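Local coordinates for protein aminopeptidase N (Francisella tularensis subsp. tularensis, PDB 5DLL) that probably degrades intracellular peptides as a zinc-dependent M1-family aminopeptidase that releases N-terminal residues, preferably alanine, at residues N292-F300 against Y664-R674. Numbering follows the deposited sequence.
Sequences NKTATDKDF and YSLSAEQIAKR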
loop_
_atom_site.group_PDB
_atom_site.type_symbol
_atom_site.label_atom_id
_atom_site.label_comp_id
_atom_site.label_asym_id
_atom_site.label_seq_id
_atom_site.Cartn_x
_atom_site.Cartn_y
_atom_site.Cartn_z
ATOM N N ASN A 292 5.593 -22.265 -5.964
ATOM C CA ASN A 292 5.342 -22.969 -4.697
ATOM C C ASN A 292 6.618 -23.157 -3.879
ATOM O O ASN A 292 6.599 -23.092 -2.640
ATOM C CB ASN A 292 4.683 -24.333 -4.942
ATOM C CG ASN A 292 3.173 -24.241 -5.054
ATOM O OD1 ASN A 292 2.443 -24.903 -4.312
ATOM N ND2 ASN A 292 2.696 -23.411 -5.974
ATOM N N LYS A 293 7.724 -23.375 -4.586
ATOM C CA LYS A 293 9.022 -23.578 -3.956
ATOM C C LYS A 293 9.534 -22.305 -3.279
ATOM O O LYS A 293 10.085 -22.369 -2.178
ATOM C CB LYS A 293 10.057 -24.040 -4.989
ATOM C CG LYS A 293 9.644 -25.234 -5.841
ATOM C CD LYS A 293 10.839 -25.902 -6.515
ATOM C CE LYS A 293 11.731 -24.917 -7.264
ATOM N NZ LYS A 293 10.981 -24.030 -8.199
ATOM N N THR A 294 9.340 -21.157 -3.935
ATOM C CA THR A 294 10.020 -19.917 -3.556
ATOM C C THR A 294 9.184 -18.914 -2.767
ATOM O O THR A 294 9.711 -18.241 -1.883
ATOM C CB THR A 294 10.565 -19.194 -4.801
ATOM O OG1 THR A 294 9.491 -18.917 -5.708
ATOM C CG2 THR A 294 11.618 -20.047 -5.490
ATOM N N ALA A 295 7.901 -18.785 -3.090
ATOM C CA ALA A 295 7.060 -17.774 -2.444
ATOM C C ALA A 295 6.622 -18.227 -1.050
ATOM O O ALA A 295 6.239 -19.385 -0.853
ATOM C CB ALA A 295 5.852 -17.448 -3.309
ATOM N N THR A 296 6.704 -17.314 -0.085
ATOM C CA THR A 296 6.196 -17.553 1.262
ATOM C C THR A 296 4.701 -17.255 1.276
ATOM O O THR A 296 4.151 -16.782 0.282
ATOM C CB THR A 296 6.904 -16.671 2.320
ATOM O OG1 THR A 296 6.670 -15.282 2.047
ATOM C CG2 THR A 296 8.413 -16.944 2.350
ATOM N N ASP A 297 4.046 -17.536 2.399
ATOM C CA ASP A 297 2.616 -17.249 2.543
ATOM C C ASP A 297 2.358 -15.757 2.395
ATOM O O ASP A 297 1.328 -15.351 1.864
ATOM C CB ASP A 297 2.091 -17.727 3.902
ATOM C CG ASP A 297 2.172 -19.236 4.072
ATOM O OD1 ASP A 297 1.966 -19.967 3.074
ATOM O OD2 ASP A 297 2.431 -19.690 5.213
ATOM N N LYS A 298 3.304 -14.948 2.866
ATOM C CA LYS A 298 3.223 -13.495 2.759
ATOM C C LYS A 298 3.308 -13.032 1.301
ATOM O O LYS A 298 2.596 -12.116 0.897
ATOM C CB LYS A 298 4.340 -12.854 3.592
ATOM C CG LYS A 298 4.271 -11.341 3.717
ATOM C CD LYS A 298 2.897 -10.864 4.173
ATOM C CE LYS A 298 2.960 -9.488 4.818
ATOM N NZ LYS A 298 3.689 -8.485 3.993
ATOM N N ASP A 299 4.175 -13.670 0.521
ATOM C CA ASP A 299 4.323 -13.339 -0.894
ATOM C C ASP A 299 3.035 -13.597 -1.656
ATOM O O ASP A 299 2.598 -12.757 -2.442
ATOM C CB ASP A 299 5.456 -14.144 -1.533
ATOM C CG ASP A 299 6.820 -13.775 -0.986
ATOM O OD1 ASP A 299 6.945 -12.722 -0.325
ATOM O OD2 ASP A 299 7.771 -14.551 -1.215
ATOM N N PHE A 300 2.432 -14.759 -1.423
ATOM C CA PHE A 300 1.148 -15.103 -2.039
ATOM C C PHE A 300 0.034 -14.114 -1.668
ATOM O O PHE A 300 -0.785 -13.756 -2.515
ATOM C CB PHE A 300 0.723 -16.511 -1.637
ATOM C CG PHE A 300 1.464 -17.607 -2.350
ATOM C CD1 PHE A 300 1.228 -17.860 -3.697
ATOM C CD2 PHE A 300 2.360 -18.419 -1.670
ATOM C CE1 PHE A 300 1.887 -18.886 -4.358
ATOM C CE2 PHE A 300 3.021 -19.447 -2.326
ATOM C CZ PHE A 300 2.783 -19.680 -3.671
ATOM N N TYR A 664 1.520 -28.989 1.828
ATOM C CA TYR A 664 1.437 -27.524 1.791
ATOM C C TYR A 664 0.171 -27.040 1.081
ATOM O O TYR A 664 -0.258 -27.611 0.072
ATOM C CB TYR A 664 2.684 -26.920 1.126
ATOM C CG TYR A 664 2.705 -25.403 1.105
ATOM C CD1 TYR A 664 2.934 -24.673 2.270
ATOM C CD2 TYR A 664 2.495 -24.695 -0.081
ATOM C CE1 TYR A 664 2.953 -23.286 2.255
ATOM C CE2 TYR A 664 2.511 -23.308 -0.105
ATOM C CZ TYR A 664 2.742 -22.606 1.065
ATOM O OH TYR A 664 2.760 -21.227 1.055
ATOM N N SER A 665 -0.411 -25.979 1.630
ATOM C CA SER A 665 -1.678 -25.440 1.162
ATOM C C SER A 665 -1.794 -23.995 1.615
ATOM O O SER A 665 -1.162 -23.598 2.597
ATOM C CB SER A 665 -2.836 -26.265 1.733
ATOM O OG SER A 665 -4.050 -25.529 1.768
ATOM N N LEU A 666 -2.613 -23.224 0.905
ATOM C CA LEU A 666 -2.831 -21.814 1.227
ATOM C C LEU A 666 -4.183 -21.559 1.905
ATOM O O LEU A 666 -4.766 -20.483 1.750
ATOM C CB LEU A 666 -2.715 -20.966 -0.041
ATOM C CG LEU A 666 -1.337 -20.947 -0.703
ATOM C CD1 LEU A 666 -1.452 -20.422 -2.127
ATOM C CD2 LEU A 666 -0.349 -20.124 0.119
ATOM N N SER A 667 -4.676 -22.541 2.659
ATOM C CA SER A 667 -5.865 -22.347 3.481
ATOM C C SER A 667 -5.490 -21.474 4.671
ATOM O O SER A 667 -4.384 -21.592 5.205
ATOM C CB SER A 667 -6.410 -23.689 3.970
ATOM O OG SER A 667 -5.428 -24.399 4.704
ATOM N N ALA A 668 -6.414 -20.609 5.087
ATOM C CA ALA A 668 -6.176 -19.665 6.189
ATOM C C ALA A 668 -5.772 -20.347 7.502
ATOM O O ALA A 668 -5.074 -19.742 8.324
ATOM C CB ALA A 668 -7.406 -18.795 6.410
ATOM N N GLU A 669 -6.215 -21.592 7.692
ATOM C CA GLU A 669 -5.892 -22.373 8.887
ATOM C C GLU A 669 -4.450 -22.876 8.853
ATOM O O GLU A 669 -3.743 -22.793 9.862
ATOM C CB GLU A 669 -6.858 -23.558 9.043
ATOM C CG GLU A 669 -6.802 -24.236 10.412
ATOM C CD GLU A 669 -7.757 -25.417 10.545
ATOM O OE1 GLU A 669 -8.621 -25.604 9.662
ATOM O OE2 GLU A 669 -7.645 -26.166 11.542
ATOM N N GLN A 670 -4.025 -23.399 7.701
ATOM C CA GLN A 670 -2.639 -23.856 7.515
ATOM C C GLN A 670 -1.629 -22.704 7.574
ATOM O O GLN A 670 -0.518 -22.862 8.085
ATOM C CB GLN A 670 -2.486 -24.620 6.192
ATOM C CG GLN A 670 -3.148 -25.992 6.189
ATOM C CD GLN A 670 -2.567 -26.921 7.239
ATOM O OE1 GLN A 670 -3.270 -27.370 8.147
ATOM N NE2 GLN A 670 -1.272 -27.196 7.134
ATOM N N ILE A 671 -2.026 -21.547 7.062
ATOM C CA ILE A 671 -1.193 -20.354 7.114
ATOM C C ILE A 671 -1.033 -19.875 8.561
ATOM O O ILE A 671 0.087 -19.616 9.009
ATOM C CB ILE A 671 -1.777 -19.234 6.221
ATOM C CG1 ILE A 671 -1.706 -19.653 4.747
ATOM C CG2 ILE A 671 -1.023 -17.925 6.417
ATOM C CD1 ILE A 671 -2.612 -18.856 3.833
ATOM N N ALA A 672 -2.150 -19.772 9.281
ATOM C CA ALA A 672 -2.157 -19.305 10.675
ATOM C C ALA A 672 -1.391 -20.241 11.605
ATOM O O ALA A 672 -0.770 -19.795 12.573
ATOM C CB ALA A 672 -3.587 -19.146 11.167
ATOM N N LYS A 673 -1.461 -21.538 11.303
ATOM C CA LYS A 673 -0.731 -22.581 12.036
ATOM C C LYS A 673 0.771 -22.316 11.925
ATOM O O LYS A 673 1.481 -22.290 12.934
ATOM C CB LYS A 673 -1.069 -23.969 11.455
ATOM C CG LYS A 673 -1.358 -25.078 12.460
ATOM C CD LYS A 673 -2.262 -26.140 11.830
ATOM C CE LYS A 673 -2.140 -27.520 12.471
ATOM N NZ LYS A 673 -2.910 -27.700 13.735
ATOM N N ARG A 674 1.226 -22.088 10.692
ATOM C CA ARG A 674 2.648 -21.897 10.382
ATOM C C ARG A 674 3.291 -20.690 11.053
ATOM O O ARG A 674 4.497 -20.694 11.313
ATOM C CB ARG A 674 2.864 -21.783 8.868
ATOM C CG ARG A 674 3.054 -23.110 8.154
ATOM C CD ARG A 674 3.485 -22.899 6.712
ATOM N NE ARG A 674 2.405 -22.334 5.904
ATOM C CZ ARG A 674 1.446 -23.040 5.304
ATOM N NH1 ARG A 674 1.409 -24.365 5.401
ATOM N NH2 ARG A 674 0.513 -22.415 4.592
HETATM O O HOH W 1 2.197 -17.877 7.676
#
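Asp297, in the first turn of helix 297-312, meets Tyr664 and Arg674 with its buried carboxylate, which is gripped on both oxygens. Arg674 forms a salt bridge through NE, which donates to the syn lone pair of Asp297 OD2 at 2.7 Å in a nearly straight bond (167°) with OD2 close to the guanidinium plane; Arg674 NH2 adds only weak bonds to the same carboxylate, whose charge the arginine probably balances. With CG anti to the backbone N (chi1 -177°), the Tyr664 ring extends toward Asp297 and its hydroxyl donates to Asp297 OD1, OH to OD1 2.5 Å, ring and carboxylate nearly coplanar. A water bridges Asp297 OD2 and Ile671 O. The Ile671 side chain packs alongside that of Asp297, CG1 to CG 4.0 Å.

The guanidinium is held within its own segment too. Arg674 NH2 donates to Ser665 O (2.9 Å), while Tyr664 CE1 and Gln670 O lie over opposite faces of the group.

Apolar contacts flank this polar cluster. Leu666 CD1 sits over one face of the Phe300 ring, 4.1 Å from its centroid, in a CH-pi contact, and Ala295 CB covers the opposite face. Leu666 CD2 reaches Phe300 CD2 at 3.7 Å.

Thr296 and Asp299 form a capping box, its Asp299 N to Thr296 OG1 bond weak. The contact thus joins the start of the M1 peptidase HExxH helix, with zinc-binding His309 near its end and His313 just after, to helix 668-685 and its preceding loop in the C-terminal ARM-repeat-like domain.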